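Local coordinates for protein pyruvate formate-lyase 2 (Archaeoglobus fulgidus, PDB 2F3O) that is of unknown function but belongs to the glycyl radical enzymes, probably acting as a lyase akin to pyruvate formate-lyase or glycerol dehydratase, at residues S551-E556 / D597-Y602; I545-D550 / L645-K650; Y602-L607 / K679-N684; A447-Y452 / E481-Q486; P661-D666 / I769-C774. All coordinates share one frame; numbering follows the deposited sequence.

Contact 1 (S551-E556 / D597-Y602); sequences SLVAIE and DAADKY
A598 meets V553 through its backbone, the methyl CG1 of V553 lying 3.4 Å from the carbonyl O of A598. The two residues belong to a helix-helix packing between helix 545-560 and helix 597-615, whose local axes approach to 8.8 Å with 130° between their N-to-C directions, nearer antiparallel than parallel. At the next residue, A599, the backbones come closest: its CA is 5.8 Å from the CA of V553. A small alanine suits this spot, since its CB still leaves room for the second valine methyl, CG2, at 4.2 Å. The beta-branch of V553 thus serves several neighbours, for CG1 touches A598 O, and CG2 meets A599 and the tyrosine beyond. Y602 contributes more contact than any other residue here. Its first torsion (chi1 -82°) sets CG beside the backbone N and anti to the carbonyl carbon; the ring then lies against L552 and V553. CB of L552 sits over one ring face, 4.1 Å from the ring centroid, in a CH-pi contact, while CG2 of V553 packs near the ring atom CD1. An alanine in place of Y602 would probably leave L552 and V553 facing a gap and E556 without its phenolic neighbour. L552 is backed from beyond by L479, L480 and L483 of helix 477-508. The extended chain of E556 crosses the tyrosine at about a right angle, its carboxylate plane turned 77° from the ring, and OE1 stands near the ring plane, 3.5 Å from the OH of Y602.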
# COMPACT_ATOMS: atom_id res chain seq x y z
N SER A 551 -36.18 30.59 10.76
CA SER A 551 -36.46 31.36 9.56
C SER A 551 -37.23 30.54 8.54
O SER A 551 -37.89 31.10 7.68
CB SER A 551 -35.18 31.87 8.91
OG SER A 551 -34.72 33.09 9.49
N LEU A 552 -37.13 29.22 8.61
CA LEU A 552 -37.83 28.38 7.66
C LEU A 552 -39.28 28.20 8.04
O LEU A 552 -40.14 28.23 7.16
CB LEU A 552 -37.14 27.03 7.51
CG LEU A 552 -35.78 27.20 6.86
CD1 LEU A 552 -35.03 25.89 6.87
CD2 LEU A 552 -35.93 27.75 5.49
N VAL A 553 -39.54 28.03 9.34
CA VAL A 553 -40.92 27.95 9.87
C VAL A 553 -41.66 29.25 9.62
O VAL A 553 -42.81 29.26 9.21
CB VAL A 553 -40.95 27.80 11.39
CG1 VAL A 553 -42.24 27.13 11.82
CG2 VAL A 553 -39.77 27.03 11.86
N ALA A 554 -40.96 30.35 9.87
CA ALA A 554 -41.50 31.67 9.67
C ALA A 554 -41.72 31.98 8.19
O ALA A 554 -42.59 32.77 7.86
CB ALA A 554 -40.62 32.71 10.33
N ILE A 555 -40.95 31.36 7.30
CA ILE A 555 -41.21 31.54 5.88
C ILE A 555 -42.41 30.71 5.49
O ILE A 555 -43.27 31.17 4.74
CB ILE A 555 -39.98 31.21 5.01
CG1 ILE A 555 -39.03 32.40 4.98
CG2 ILE A 555 -40.37 30.90 3.59
CD1 ILE A 555 -37.64 32.07 4.49
N GLU A 556 -42.50 29.50 6.06
CA GLU A 556 -43.57 28.56 5.75
C GLU A 556 -44.94 29.20 5.92
O GLU A 556 -45.70 29.28 4.96
CB GLU A 556 -43.48 27.29 6.59
CG GLU A 556 -44.49 26.23 6.21
CD GLU A 556 -44.56 25.11 7.23
OE1 GLU A 556 -43.98 25.28 8.32
OE2 GLU A 556 -45.19 24.06 6.95
N ASP A 597 -42.99 20.54 17.36
CA ASP A 597 -42.52 19.80 16.19
C ASP A 597 -42.45 20.62 14.92
O ASP A 597 -41.42 20.64 14.28
CB ASP A 597 -43.32 18.53 15.98
CG ASP A 597 -42.77 17.39 16.78
OD1 ASP A 597 -41.68 17.55 17.37
OD2 ASP A 597 -43.41 16.32 16.82
N ALA A 598 -43.51 21.37 14.61
CA ALA A 598 -43.58 22.20 13.40
C ALA A 598 -42.48 23.27 13.29
O ALA A 598 -42.18 23.77 12.19
CB ALA A 598 -44.97 22.84 13.28
N ALA A 599 -41.88 23.61 14.43
CA ALA A 599 -40.73 24.49 14.47
C ALA A 599 -39.43 23.69 14.53
O ALA A 599 -38.57 23.83 13.67
CB ALA A 599 -40.81 25.43 15.65
N ASP A 600 -39.30 22.84 15.53
CA ASP A 600 -38.01 22.22 15.74
C ASP A 600 -37.62 21.07 14.77
O ASP A 600 -36.48 20.61 14.79
CB ASP A 600 -37.74 21.93 17.23
CG ASP A 600 -38.77 21.06 17.87
OD1 ASP A 600 -39.01 21.24 19.07
OD2 ASP A 600 -39.32 20.17 17.20
N LYS A 601 -38.53 20.66 13.88
CA LYS A 601 -38.18 19.71 12.81
C LYS A 601 -37.26 20.35 11.77
O LYS A 601 -36.47 19.65 11.15
CB LYS A 601 -39.43 19.15 12.12
CG LYS A 601 -40.17 20.17 11.21
CD LYS A 601 -41.45 19.63 10.60
CE LYS A 601 -41.99 20.59 9.56
NZ LYS A 601 -42.96 19.87 8.69
N TYR A 602 -37.35 21.66 11.60
CA TYR A 602 -36.56 22.37 10.60
C TYR A 602 -35.12 22.48 11.05
O TYR A 602 -34.21 22.26 10.25
CB TYR A 602 -37.13 23.77 10.31
CG TYR A 602 -38.28 23.74 9.34
CD1 TYR A 602 -39.58 23.96 9.77
CD2 TYR A 602 -38.07 23.46 8.00
CE1 TYR A 602 -40.64 23.92 8.89
CE2 TYR A 602 -39.11 23.41 7.12
CZ TYR A 602 -40.40 23.64 7.57
OH TYR A 602 -41.44 23.59 6.67

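Contact 2 (I545-D550 / L645-K650); sequences IADVGD and LPSGRK
The opening turns of helix 545-560 are met by a loop through D547 and D550 on the helix and L645, S647 and R649 on the loop. D547 spans two neighbours: its CB touches CD1 of L645 at 3.9 Å, and its OD1 lies 3.3 Å from CD of R649. The latter contact is with the aliphatic part of the arginine, for NE of R649 is 4.6 Å from OD1 of D547, beyond a salt bridge, and the carboxylate and guanidinium planes stand 76° apart. Both groups bond elsewhere: OD2 of D547 accepts from N656 N, and the guanidinium donates to the carbonyls of E653, S643 and T642. Within the loop, L645 to G648 form a turn of type I shape, closed by a bond from G648 N to L645 O of 2.9 Å. P646 suits its second position, where phi is fixed near -60°, and G648 follows with phi 96°, at which a CB would jam against the preceding carbonyl O. S647 brings the backbones closest, its CA 5.3 Å from the CA of D550, and a small serine lets its CB lie 3.8 Å from CB of D550. D550 directs its carboxylate elsewhere, with OD1 accepting from Y592 N, while OG of S551 takes a weak bond from S647 N.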
# COMPACT_ATOMS: atom_id res chain seq x y z
N ILE A 545 -27.86 27.28 13.96
CA ILE A 545 -28.69 26.23 13.39
C ILE A 545 -30.14 26.47 13.70
O ILE A 545 -31.01 26.09 12.91
CB ILE A 545 -28.26 24.80 13.80
CG1 ILE A 545 -28.29 24.60 15.31
CG2 ILE A 545 -26.88 24.55 13.31
CD1 ILE A 545 -28.44 23.14 15.69
N ALA A 546 -30.41 27.15 14.81
CA ALA A 546 -31.78 27.50 15.12
C ALA A 546 -32.22 28.75 14.37
O ALA A 546 -33.38 28.87 14.04
CB ALA A 546 -31.99 27.65 16.60
N ASP A 547 -31.30 29.67 14.07
CA ASP A 547 -31.66 30.85 13.28
C ASP A 547 -32.14 30.53 11.89
O ASP A 547 -33.05 31.17 11.40
CB ASP A 547 -30.52 31.84 13.22
CG ASP A 547 -30.40 32.62 14.49
OD1 ASP A 547 -31.35 33.36 14.83
OD2 ASP A 547 -29.38 32.45 15.17
N VAL A 548 -31.54 29.53 11.25
CA VAL A 548 -32.00 29.09 9.92
C VAL A 548 -33.20 28.18 10.05
O VAL A 548 -34.08 28.24 9.22
CB VAL A 548 -30.89 28.42 9.08
CG1 VAL A 548 -29.76 29.37 8.90
CG2 VAL A 548 -30.36 27.24 9.79
N GLY A 549 -33.25 27.37 11.11
CA GLY A 549 -34.39 26.53 11.36
C GLY A 549 -35.65 27.37 11.51
O GLY A 549 -36.64 27.13 10.83
N ASP A 550 -35.59 28.35 12.41
CA ASP A 550 -36.72 29.24 12.71
C ASP A 550 -37.15 30.11 11.54
O ASP A 550 -38.35 30.32 11.34
CB ASP A 550 -36.41 30.13 13.91
CG ASP A 550 -36.39 29.36 15.21
OD1 ASP A 550 -36.75 28.16 15.18
OD2 ASP A 550 -36.02 29.95 16.24
N LEU A 645 -32.76 38.07 9.24
CA LEU A 645 -33.17 36.81 8.64
C LEU A 645 -34.65 36.69 8.90
O LEU A 645 -35.14 37.23 9.90
CB LEU A 645 -32.47 35.64 9.34
CG LEU A 645 -30.96 35.73 9.52
CD1 LEU A 645 -30.50 34.65 10.49
CD2 LEU A 645 -30.22 35.69 8.17
N PRO A 646 -35.38 35.94 8.05
CA PRO A 646 -36.81 35.78 8.19
C PRO A 646 -37.35 35.21 9.51
O PRO A 646 -38.56 35.14 9.66
CB PRO A 646 -37.15 34.81 7.06
CG PRO A 646 -36.12 35.06 6.05
CD PRO A 646 -34.89 35.23 6.86
N SER A 647 -36.50 34.85 10.48
CA SER A 647 -37.00 34.47 11.80
C SER A 647 -37.40 35.71 12.61
O SER A 647 -37.97 35.59 13.69
CB SER A 647 -35.98 33.64 12.58
OG SER A 647 -34.90 34.44 13.05
N GLY A 648 -37.08 36.89 12.07
CA GLY A 648 -37.35 38.17 12.73
C GLY A 648 -36.18 38.72 13.52
O GLY A 648 -36.30 39.75 14.20
N ARG A 649 -35.05 38.02 13.46
CA ARG A 649 -33.83 38.46 14.10
C ARG A 649 -33.38 39.71 13.36
O ARG A 649 -33.41 39.75 12.14
CB ARG A 649 -32.78 37.36 14.00
CG ARG A 649 -31.68 37.37 15.07
CD ARG A 649 -30.44 36.57 14.64
NE ARG A 649 -29.31 37.42 14.26
CZ ARG A 649 -29.13 37.97 13.06
NH1 ARG A 649 -30.00 37.77 12.08
NH2 ARG A 649 -28.07 38.73 12.82
N LYS A 650 -33.04 40.75 14.11
CA LYS A 650 -32.63 42.01 13.48
C LYS A 650 -31.16 41.93 13.06
O LYS A 650 -30.37 41.26 13.72
CB LYS A 650 -32.86 43.21 14.45
CG LYS A 650 -34.33 43.57 14.75
CD LYS A 650 -35.01 44.32 13.59
CE LYS A 650 -34.68 45.84 13.57
NZ LYS A 650 -35.76 46.75 14.07

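Contact 3 (Y602-L607 / K679-N684); sequences YTKMVL and KLSYEN
K604 and L680 centre a helix-to-loop contact, part polar and part apolar, in which helix 597-615 lies against the loop leading from helix 670-677 to strand 692-696. Their CA atoms are only 4.9 Å apart. K604 starts with CG anti to the backbone N (chi1 162°) and runs extended to CE, where a bend at chi4 places NZ near the loop backbone. NZ donates to the carbonyl O of K679 over 3.1 Å, nearly along the C=O axis, with a C=O...N angle of 165°. The lysine's aliphatic stem also passes this oxygen, CD of K604 standing 3.3 Å from K679 O. An alanine in place of K604 would probably leave the carbonyl of K679 without this donor and open a gap beside S681. A water makes a second link: it donates to K604 O at 2.7 Å and accepts from S681 N at 2.9 Å. L680 supplies the apolar part. Its CD2 rests against CA of K604 at 3.6 Å and also meets CG2 of T603, while its CB lies 4.3 Å from CD2 of L607; a flexible, branched leucine suits a buried place between such neighbours. K679 sends its own ammonium the other way, to D595, D597 and D600, and OG of S681 bonds to E608. The contact thus joins the pyruvate formate lyase-like part of the chain to its glycine radical part, at a loop bent by an inverse gamma turn centred on S681.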
# COMPACT_ATOMS: atom_id res chain seq x y z
N TYR A 602 -37.35 21.66 11.60
CA TYR A 602 -36.56 22.37 10.60
C TYR A 602 -35.12 22.48 11.05
O TYR A 602 -34.21 22.26 10.25
CB TYR A 602 -37.13 23.77 10.31
CG TYR A 602 -38.28 23.74 9.34
CD1 TYR A 602 -39.58 23.96 9.77
CD2 TYR A 602 -38.07 23.46 8.00
CE1 TYR A 602 -40.64 23.92 8.89
CE2 TYR A 602 -39.11 23.41 7.12
CZ TYR A 602 -40.40 23.64 7.57
OH TYR A 602 -41.44 23.59 6.67
N THR A 603 -34.95 22.83 12.32
CA THR A 603 -33.62 22.92 12.92
C THR A 603 -32.89 21.57 12.84
O THR A 603 -31.76 21.52 12.33
CB THR A 603 -33.68 23.47 14.35
OG1 THR A 603 -34.22 24.80 14.30
CG2 THR A 603 -32.29 23.52 14.99
N LYS A 604 -33.56 20.50 13.26
CA LYS A 604 -33.05 19.12 13.13
C LYS A 604 -32.58 18.78 11.72
O LYS A 604 -31.47 18.26 11.52
CB LYS A 604 -34.12 18.14 13.58
CG LYS A 604 -33.90 16.72 13.10
CD LYS A 604 -34.92 15.79 13.67
CE LYS A 604 -34.69 14.38 13.21
NZ LYS A 604 -35.11 13.48 14.29
N MET A 605 -33.41 19.11 10.75
CA MET A 605 -33.11 18.84 9.36
C MET A 605 -31.90 19.66 8.89
O MET A 605 -31.02 19.12 8.19
CB MET A 605 -34.34 19.12 8.51
CG MET A 605 -34.20 18.74 7.06
SD MET A 605 -35.29 19.78 6.09
CE MET A 605 -34.63 21.42 6.43
N VAL A 606 -31.84 20.93 9.30
CA VAL A 606 -30.68 21.76 9.01
C VAL A 606 -29.38 21.16 9.56
O VAL A 606 -28.35 21.12 8.86
CB VAL A 606 -30.85 23.20 9.52
CG1 VAL A 606 -29.53 23.90 9.57
CG2 VAL A 606 -31.79 23.96 8.61
N LEU A 607 -29.43 20.65 10.79
CA LEU A 607 -28.26 20.00 11.37
C LEU A 607 -27.88 18.74 10.61
O LEU A 607 -26.72 18.57 10.30
CB LEU A 607 -28.42 19.72 12.86
CG LEU A 607 -27.08 19.54 13.59
CD1 LEU A 607 -26.26 20.81 13.51
CD2 LEU A 607 -27.26 19.12 15.04
N LYS A 679 -34.13 16.29 20.01
CA LYS A 679 -34.74 15.81 18.79
C LYS A 679 -33.69 15.78 17.68
O LYS A 679 -33.87 15.09 16.67
CB LYS A 679 -35.91 16.69 18.39
CG LYS A 679 -37.14 16.41 19.21
CD LYS A 679 -37.99 17.64 19.27
CE LYS A 679 -39.37 17.33 19.79
NZ LYS A 679 -40.22 18.54 19.58
N LEU A 680 -32.61 16.51 17.90
CA LEU A 680 -31.50 16.57 16.96
C LEU A 680 -30.74 15.24 16.87
O LEU A 680 -30.58 14.54 17.87
CB LEU A 680 -30.55 17.68 17.37
CG LEU A 680 -31.23 19.00 17.67
CD1 LEU A 680 -30.21 19.96 18.17
CD2 LEU A 680 -31.88 19.58 16.45
N SER A 681 -30.29 14.90 15.67
CA SER A 681 -29.62 13.63 15.44
C SER A 681 -28.16 13.64 15.88
O SER A 681 -27.26 13.94 15.09
CB SER A 681 -29.72 13.26 13.96
OG SER A 681 -31.07 13.05 13.61
N TYR A 682 -27.93 13.29 17.14
CA TYR A 682 -26.61 13.37 17.76
C TYR A 682 -25.67 12.32 17.24
O TYR A 682 -24.45 12.50 17.24
CB TYR A 682 -26.72 13.26 19.28
CG TYR A 682 -27.25 14.51 19.87
CD1 TYR A 682 -28.48 14.53 20.52
CD2 TYR A 682 -26.55 15.69 19.75
CE1 TYR A 682 -28.99 15.70 21.06
CE2 TYR A 682 -27.04 16.87 20.28
CZ TYR A 682 -28.26 16.88 20.93
OH TYR A 682 -28.74 18.05 21.45
N GLU A 683 -26.26 11.23 16.78
CA GLU A 683 -25.59 10.11 16.15
C GLU A 683 -24.75 10.53 14.95
O GLU A 683 -23.82 9.83 14.59
CB GLU A 683 -26.62 9.03 15.74
CG GLU A 683 -27.73 9.48 14.74
CD GLU A 683 -29.02 10.05 15.40
OE1 GLU A 683 -30.08 10.08 14.72
OE2 GLU A 683 -28.98 10.50 16.58
N ASN A 684 -25.06 11.68 14.36
CA ASN A 684 -24.26 12.26 13.29
C ASN A 684 -23.39 13.44 13.67
O ASN A 684 -22.92 14.15 12.79
CB ASN A 684 -25.15 12.74 12.17
CG ASN A 684 -25.89 11.63 11.55
OD1 ASN A 684 -27.12 11.62 11.55
ND2 ASN A 684 -25.16 10.67 11.01
O HOH W 1 -30.25 16.95 13.58

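Contact 4 (A447-Y452 / E481-Q486); sequences AKALEY and EKLREQ
L483 and L450 supply the apolar part of this contact. CD1 of L483 lies 3.7 Å from CA of L450, and the same methyl also approaches the backbone and CB of A449, the latter at 4.5 Å. The first torsion of L483 (chi1 173°) puts CG anti to the backbone N, and CD1, placed by chi2, meets L450, which itself also packs on V548 and S551. Contacts made by backbone atoms come next. A449 and Q486 bring their CA atoms to 5.3 Å, a spacing that a small alanine permits, and A449 O is 3.5 Å from CB of Q486. The elements here are two helices, the short helix 447-453 that follows strand 435-445 and the long helix 477-508, whose local axes pass at 8.4 Å with 129° between their directions. The amide of Q486 packs on Y452 without a hydrogen bond between them: the chain bends at chi2, and CD stands 3.7 Å from CB of Y452. Its amide plane is turned 52° from the tyrosine ring. The polar bonding of this amide lies elsewhere, NE2 donating to A468 O, which suits a buried glutamine. Further along helix 477-508, I490 touches the side chains of both A449 and Y452.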
# COMPACT_ATOMS: atom_id res chain seq x y z
N ALA A 447 -26.07 30.58 9.21
CA ALA A 447 -27.03 31.62 8.89
C ALA A 447 -26.63 32.32 7.60
O ALA A 447 -27.47 32.61 6.75
CB ALA A 447 -27.19 32.60 10.03
N LYS A 448 -25.34 32.53 7.43
CA LYS A 448 -24.84 33.09 6.21
C LYS A 448 -25.20 32.22 5.00
O LYS A 448 -25.32 32.73 3.90
CB LYS A 448 -23.33 33.33 6.31
CG LYS A 448 -22.77 34.31 5.29
CD LYS A 448 -23.48 35.64 5.31
CE LYS A 448 -23.07 36.46 6.52
NZ LYS A 448 -23.80 37.73 6.62
N ALA A 449 -25.40 30.92 5.21
CA ALA A 449 -25.76 30.03 4.10
C ALA A 449 -27.15 30.36 3.60
O ALA A 449 -27.37 30.46 2.40
CB ALA A 449 -25.67 28.58 4.50
N LEU A 450 -28.05 30.57 4.55
CA LEU A 450 -29.43 30.96 4.28
C LEU A 450 -29.51 32.34 3.64
O LEU A 450 -30.28 32.56 2.71
CB LEU A 450 -30.22 30.95 5.58
CG LEU A 450 -31.61 31.58 5.57
CD1 LEU A 450 -32.58 30.71 4.83
CD2 LEU A 450 -32.04 31.74 6.98
N GLU A 451 -28.70 33.26 4.14
CA GLU A 451 -28.58 34.59 3.56
C GLU A 451 -28.17 34.49 2.08
O GLU A 451 -28.82 35.10 1.23
CB GLU A 451 -27.59 35.43 4.38
CG GLU A 451 -27.37 36.86 3.96
CD GLU A 451 -26.72 37.69 5.07
OE1 GLU A 451 -26.03 38.70 4.79
OE2 GLU A 451 -26.89 37.33 6.25
N TYR A 452 -27.16 33.68 1.77
CA TYR A 452 -26.76 33.45 0.38
C TYR A 452 -27.88 32.75 -0.40
O TYR A 452 -28.08 33.00 -1.60
CB TYR A 452 -25.49 32.59 0.29
CG TYR A 452 -24.22 33.20 0.86
CD1 TYR A 452 -24.01 34.57 0.89
CD2 TYR A 452 -23.20 32.37 1.34
CE1 TYR A 452 -22.82 35.12 1.40
CE2 TYR A 452 -22.01 32.90 1.86
CZ TYR A 452 -21.82 34.27 1.88
OH TYR A 452 -20.65 34.76 2.41
N GLU A 481 -33.82 23.36 -1.26
CA GLU A 481 -32.77 22.84 -2.13
C GLU A 481 -31.64 23.85 -2.24
O GLU A 481 -30.47 23.49 -2.13
CB GLU A 481 -33.30 22.56 -3.53
CG GLU A 481 -34.38 21.51 -3.61
CD GLU A 481 -35.24 21.70 -4.85
OE1 GLU A 481 -34.91 22.61 -5.65
OE2 GLU A 481 -36.23 20.96 -5.01
N LYS A 482 -32.02 25.11 -2.42
CA LYS A 482 -31.05 26.19 -2.54
C LYS A 482 -30.28 26.38 -1.24
O LYS A 482 -29.13 26.78 -1.28
CB LYS A 482 -31.74 27.49 -2.98
CG LYS A 482 -32.12 27.50 -4.47
CD LYS A 482 -32.78 28.82 -4.90
CE LYS A 482 -33.10 28.83 -6.39
NZ LYS A 482 -34.40 28.21 -6.77
N LEU A 483 -30.90 26.07 -0.10
CA LEU A 483 -30.23 26.16 1.20
C LEU A 483 -29.17 25.07 1.35
O LEU A 483 -28.00 25.38 1.62
CB LEU A 483 -31.25 26.12 2.36
CG LEU A 483 -30.73 26.04 3.80
CD1 LEU A 483 -29.96 27.29 4.18
CD2 LEU A 483 -31.86 25.82 4.76
N ARG A 484 -29.58 23.81 1.15
CA ARG A 484 -28.70 22.64 1.19
C ARG A 484 -27.50 22.79 0.28
O ARG A 484 -26.38 22.42 0.64
CB ARG A 484 -29.47 21.39 0.76
CG ARG A 484 -28.84 20.07 1.19
CD ARG A 484 -29.28 18.98 0.22
NE ARG A 484 -29.24 17.65 0.82
CZ ARG A 484 -30.27 17.08 1.42
NH1 ARG A 484 -31.43 17.72 1.51
NH2 ARG A 484 -30.16 15.86 1.94
N GLU A 485 -27.72 23.34 -0.89
CA GLU A 485 -26.64 23.58 -1.80
C GLU A 485 -25.70 24.63 -1.24
O GLU A 485 -24.49 24.52 -1.42
CB GLU A 485 -27.17 24.02 -3.15
CG GLU A 485 -26.15 23.93 -4.26
CD GLU A 485 -26.72 24.37 -5.59
OE1 GLU A 485 -27.87 23.96 -5.90
OE2 GLU A 485 -26.02 25.12 -6.31
N GLN A 486 -26.23 25.63 -0.55
CA GLN A 486 -25.37 26.69 -0.03
C GLN A 486 -24.55 26.27 1.18
O GLN A 486 -23.39 26.67 1.30
CB GLN A 486 -26.16 27.95 0.28
CG GLN A 486 -26.60 28.72 -0.93
CD GLN A 486 -25.49 29.44 -1.66
OE1 GLN A 486 -24.32 29.41 -1.25
NE2 GLN A 486 -25.85 30.12 -2.74

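Contact 5 (P661-D666 / I769-C774); sequences PSTGMD and IRRISC
R771 reaches P661 and T663 with a guanidinium that lies edge-on to both acceptors. Its chain leaves CA with CG anti to the carbonyl carbon, runs straight through CD, and turns at chi3 (64°), which swings NE round. NH1 and NH2 of R771 both donate to P661 O, each at 2.9 Å, end-on and close to the guanidinium plane, so one carbonyl oxygen is gripped by two nitrogens. NH1 also donates to OG1 of T663, over 3.1 Å and fairly straight at 153°. T663 is placed for this by its first torsion (chi1 -61°), with OG1 anti to the carbonyl carbon and CG2 anti to the backbone N; threonine suits the site because OG1 takes the arginine while the methyl CG2 packs 3.8 Å from CB of R770. T663 lies in a type II beta turn from S662 to M665, with G664 in its positive-phi position, and P661 immediately precedes it; they face the end of helix 762-770 and the tail beyond. OG1 of T663 also bonds to E767, whose carboxylate would probably strengthen the hold on R771. R770 starts toward the turn, but its guanidinium leads away, to a weak, long ion pair with E766. S773 in the tail forms backbone bonds with N694 and S696.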
# COMPACT_ATOMS: atom_id res chain seq x y z
N PRO A 661 -31.59 27.15 22.00
CA PRO A 661 -32.52 28.03 21.30
C PRO A 661 -32.12 29.49 21.30
O PRO A 661 -31.28 29.89 22.11
CB PRO A 661 -33.82 27.87 22.09
CG PRO A 661 -33.45 27.24 23.36
CD PRO A 661 -32.28 26.39 23.06
N SER A 662 -32.73 30.27 20.42
CA SER A 662 -32.46 31.71 20.38
C SER A 662 -32.82 32.41 21.70
O SER A 662 -33.60 31.90 22.53
CB SER A 662 -33.17 32.35 19.20
OG SER A 662 -32.49 32.08 17.99
N THR A 663 -32.22 33.57 21.92
CA THR A 663 -32.43 34.29 23.16
C THR A 663 -33.88 34.76 23.28
O THR A 663 -34.41 35.47 22.41
CB THR A 663 -31.45 35.46 23.26
OG1 THR A 663 -30.11 34.93 23.27
CG2 THR A 663 -31.67 36.25 24.53
N GLY A 664 -34.55 34.31 24.34
CA GLY A 664 -35.92 34.72 24.64
C GLY A 664 -36.99 34.14 23.74
O GLY A 664 -38.06 34.72 23.60
N MET A 665 -36.72 32.99 23.13
CA MET A 665 -37.73 32.32 22.31
C MET A 665 -38.17 31.03 22.99
O MET A 665 -38.95 30.24 22.44
CB MET A 665 -37.18 32.00 20.93
CG MET A 665 -36.63 33.19 20.22
SD MET A 665 -37.92 34.40 19.92
CE MET A 665 -36.95 35.85 19.52
N ASP A 666 -37.67 30.83 24.21
CA ASP A 666 -37.95 29.62 24.97
C ASP A 666 -39.07 29.88 25.97
O ASP A 666 -38.85 29.92 27.18
CB ASP A 666 -36.67 29.09 25.64
CG ASP A 666 -35.81 30.20 26.24
OD1 ASP A 666 -35.15 30.95 25.48
OD2 ASP A 666 -35.79 30.30 27.49
N ILE A 769 -27.41 37.28 30.76
CA ILE A 769 -28.48 37.84 31.59
C ILE A 769 -29.87 37.56 31.01
O ILE A 769 -30.73 37.04 31.71
CB ILE A 769 -28.25 39.35 31.90
CG1 ILE A 769 -27.19 39.50 33.00
CG2 ILE A 769 -29.53 40.02 32.37
CD1 ILE A 769 -26.56 40.88 33.08
N ARG A 770 -30.05 37.83 29.71
CA ARG A 770 -31.35 37.61 29.06
C ARG A 770 -31.78 36.16 28.87
O ARG A 770 -32.95 35.89 28.59
CB ARG A 770 -31.39 38.31 27.71
CG ARG A 770 -31.51 39.80 27.82
CD ARG A 770 -31.70 40.40 26.46
NE ARG A 770 -31.04 41.70 26.39
CZ ARG A 770 -31.17 42.54 25.37
NH1 ARG A 770 -31.96 42.22 24.35
NH2 ARG A 770 -30.52 43.70 25.37
N ARG A 771 -30.86 35.21 29.01
CA ARG A 771 -31.18 33.80 28.80
C ARG A 771 -31.54 33.05 30.09
O ARG A 771 -31.78 31.84 30.08
CB ARG A 771 -30.04 33.10 28.06
CG ARG A 771 -29.81 33.65 26.65
CD ARG A 771 -28.64 32.98 25.95
NE ARG A 771 -28.93 31.58 25.76
CZ ARG A 771 -29.54 31.09 24.69
NH1 ARG A 771 -29.90 31.89 23.69
NH2 ARG A 771 -29.79 29.79 24.61
N ILE A 772 -31.58 33.79 31.20
CA ILE A 772 -31.96 33.24 32.49
C ILE A 772 -33.45 32.90 32.46
O ILE A 772 -34.30 33.76 32.23
CB ILE A 772 -31.66 34.22 33.63
CG1 ILE A 772 -30.15 34.46 33.73
CG2 ILE A 772 -32.16 33.70 34.95
CD1 ILE A 772 -29.75 35.64 34.60
N SER A 773 -33.74 31.63 32.67
CA SER A 773 -35.08 31.11 32.50
C SER A 773 -35.76 30.88 33.84
O SER A 773 -35.09 30.66 34.86
CB SER A 773 -35.01 29.81 31.68
OG SER A 773 -36.26 29.15 31.57
N CYS A 774 -37.09 30.96 33.83
CA CYS A 774 -37.95 30.74 35.01
C CYS A 774 -38.93 29.56 34.91
O CYS A 774 -39.20 28.90 35.92
CB CYS A 774 -38.74 32.00 35.34
SG CYS A 774 -37.66 33.30 35.87

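Contacts 1, 2, 3 and 4 form one cluster on the same side of the chain's centre, their centres about 10 to 16 Å apart, and each touches the others. Contact 4 closes first along the chain; contact 1 then lies between the two segments of contact 2, and contact 3 crosses both contact 2 and contact 5, which closes last, near the C-terminus. Helix 545-560 serves contacts 1 and 2, helix 597-615 serves contacts 1 and 3, and contacts 1 and 3 share Y602. Contact 5 stands about 15 Å from contact 2, centre to centre, and touches it through S662 and D547. Loops of the glycine radical range are thereby joined to helices of the lyase-like part.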